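Local coordinates for Glyoxalase/bleomycin resistance protein/dioxygenase (Vibrio splendidus, PDB 2RK9) that is of unknown specific function but belongs to the glyoxalase/bleomycin resistance protein/dioxygenase superfamily, whose paired beta-alpha-beta-beta-beta modules commonly form metal-dependent enzymes or drug-binding proteins, at residues D83-Y88 / T116-M121. The protein carries 1 engineered substitution. Residues are numbered along the deposited sequence; the frame is centred on the assembly and turned at random.
Sequences DIEPLY and TQKQFM. Engineered in segment 116-121: Met121 (natural residue Ile).
Phe120, buried and wholly apolar, is the centre of the apolar contact between the first turn of helix 84-94 and strand 115-123. The Tyr88 ring meets it edge to face, planes at 62°, with Tyr88 CD1 3.4 Å from Phe120 CG; CG of Tyr88 lies anti to the backbone N (chi1 -175°), which brings CD1 over one face of Phe120, offset toward its rim. Tyrosine suits this partly exposed place, packing its ring while carrying a polar hydroxyl. Buried, apolar Leu87 and Ile84 fill the ring's edge by van der Waals contact, Leu87 CG 3.9 Å from Phe120 CZ. Ile84, extended to CD1, reaches the strand backbone, its CD1 3.6 Å from Gln119 CA, while its CG2 packs on Lys118 CB.

At the partly exposed border, long chains pair opposite charges: extended Lys118 puts NZ 3.1 Å from Glu85 OE2, a salt bridge met from above the carboxylate plane.

The axes of segments 84-88 and 116-121 run nearly parallel (17°), 9.6 Å apart at closest approach, as in the helix-on-sheet layer of a βαβββ module. Tyr88 and Glu85 also touch strand 99-108 and Leu87 touches Phe132 of strand 129-135, so this first turn packs over three adjacent strands, nearly along their direction.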
# COMPACT_ATOMS: atom_id res chain seq x y z
N ASP B 83 -19.28 1.96 1.56
CA ASP B 83 -20.20 3.08 1.74
C ASP B 83 -19.39 4.30 2.19
O ASP B 83 -19.23 4.54 3.38
CB ASP B 83 -21.22 2.73 2.81
CG ASP B 83 -22.63 3.09 2.42
OD1 ASP B 83 -22.83 4.16 1.81
OD2 ASP B 83 -23.54 2.31 2.76
N ILE B 84 -18.91 5.09 1.23
CA ILE B 84 -18.08 6.25 1.52
C ILE B 84 -18.75 7.41 2.25
O ILE B 84 -18.11 8.11 3.02
CB ILE B 84 -17.40 6.75 0.23
CG1 ILE B 84 -16.15 7.57 0.57
CG2 ILE B 84 -18.37 7.59 -0.58
CD1 ILE B 84 -15.29 7.90 -0.65
N GLU B 85 -20.05 7.60 2.03
CA GLU B 85 -20.77 8.69 2.69
C GLU B 85 -20.69 8.65 4.22
O GLU B 85 -20.29 9.63 4.84
CB GLU B 85 -22.23 8.71 2.24
CG GLU B 85 -22.44 9.26 0.84
CD GLU B 85 -21.93 10.68 0.71
OE1 GLU B 85 -22.00 11.43 1.71
OE2 GLU B 85 -21.46 11.05 -0.39
N PRO B 86 -21.09 7.53 4.84
CA PRO B 86 -21.01 7.51 6.30
C PRO B 86 -19.57 7.61 6.82
O PRO B 86 -19.32 8.16 7.88
CB PRO B 86 -21.70 6.20 6.69
CG PRO B 86 -21.54 5.34 5.46
CD PRO B 86 -21.74 6.31 4.33
N LEU B 87 -18.63 7.06 6.06
CA LEU B 87 -17.23 7.13 6.46
C LEU B 87 -16.79 8.60 6.49
O LEU B 87 -16.25 9.08 7.48
CB LEU B 87 -16.35 6.35 5.48
CG LEU B 87 -14.83 6.49 5.61
CD1 LEU B 87 -14.37 6.13 7.01
CD2 LEU B 87 -14.17 5.58 4.58
N TYR B 88 -17.04 9.31 5.40
CA TYR B 88 -16.64 10.71 5.31
C TYR B 88 -17.28 11.58 6.38
O TYR B 88 -16.63 12.46 6.93
CB TYR B 88 -16.99 11.29 3.93
CG TYR B 88 -16.49 12.71 3.74
CD1 TYR B 88 -15.13 12.98 3.67
CD2 TYR B 88 -17.39 13.77 3.61
CE1 TYR B 88 -14.66 14.28 3.48
CE2 TYR B 88 -16.93 15.08 3.42
CZ TYR B 88 -15.56 15.32 3.35
OH TYR B 88 -15.08 16.60 3.16
N THR B 116 -18.73 7.05 -12.55
CA THR B 116 -18.41 7.92 -11.43
C THR B 116 -17.83 7.18 -10.23
O THR B 116 -18.20 6.04 -9.94
CB THR B 116 -19.66 8.69 -10.95
OG1 THR B 116 -20.25 9.36 -12.07
CG2 THR B 116 -19.29 9.72 -9.90
N GLN B 117 -16.92 7.85 -9.53
CA GLN B 117 -16.29 7.31 -8.34
C GLN B 117 -16.16 8.42 -7.30
O GLN B 117 -15.56 9.46 -7.57
CB GLN B 117 -14.92 6.73 -8.68
CG GLN B 117 -14.17 6.20 -7.47
CD GLN B 117 -12.81 5.63 -7.84
OE1 GLN B 117 -12.71 4.49 -8.29
NE2 GLN B 117 -11.77 6.42 -7.65
N LYS B 118 -16.74 8.20 -6.13
CA LYS B 118 -16.65 9.19 -5.07
C LYS B 118 -15.36 8.91 -4.31
O LYS B 118 -14.99 7.75 -4.14
CB LYS B 118 -17.83 9.08 -4.11
CG LYS B 118 -19.16 9.54 -4.68
CD LYS B 118 -20.25 9.43 -3.63
CE LYS B 118 -21.56 9.95 -4.15
NZ LYS B 118 -22.61 9.93 -3.09
N GLN B 119 -14.67 9.96 -3.87
CA GLN B 119 -13.44 9.79 -3.12
C GLN B 119 -13.10 11.00 -2.29
O GLN B 119 -13.55 12.11 -2.56
CB GLN B 119 -12.25 9.52 -4.04
CG GLN B 119 -11.85 10.70 -4.94
CD GLN B 119 -10.73 10.35 -5.93
OE1 GLN B 119 -10.89 9.47 -6.79
NE2 GLN B 119 -9.60 11.03 -5.81
N PHE B 120 -12.30 10.76 -1.26
CA PHE B 120 -11.80 11.82 -0.40
C PHE B 120 -10.47 11.30 0.12
O PHE B 120 -10.21 10.10 0.09
CB PHE B 120 -12.78 12.17 0.73
CG PHE B 120 -12.80 11.22 1.89
CD1 PHE B 120 -11.96 11.42 2.98
CD2 PHE B 120 -13.71 10.17 1.93
CE1 PHE B 120 -12.03 10.59 4.10
CE2 PHE B 120 -13.79 9.34 3.04
CZ PHE B 120 -12.95 9.55 4.13
N MSE B 121 -9.61 12.20 0.56
CA MSE B 121 -8.32 11.78 1.08
C MSE B 121 -8.13 12.22 2.51
O MSE B 121 -8.57 13.29 2.90
CB MSE B 121 -7.18 12.34 0.23
CG MSE B 121 -7.05 11.71 -1.14
SE MSE B 121 -5.64 12.52 -2.16
CE MSE B 121 -4.14 11.80 -1.19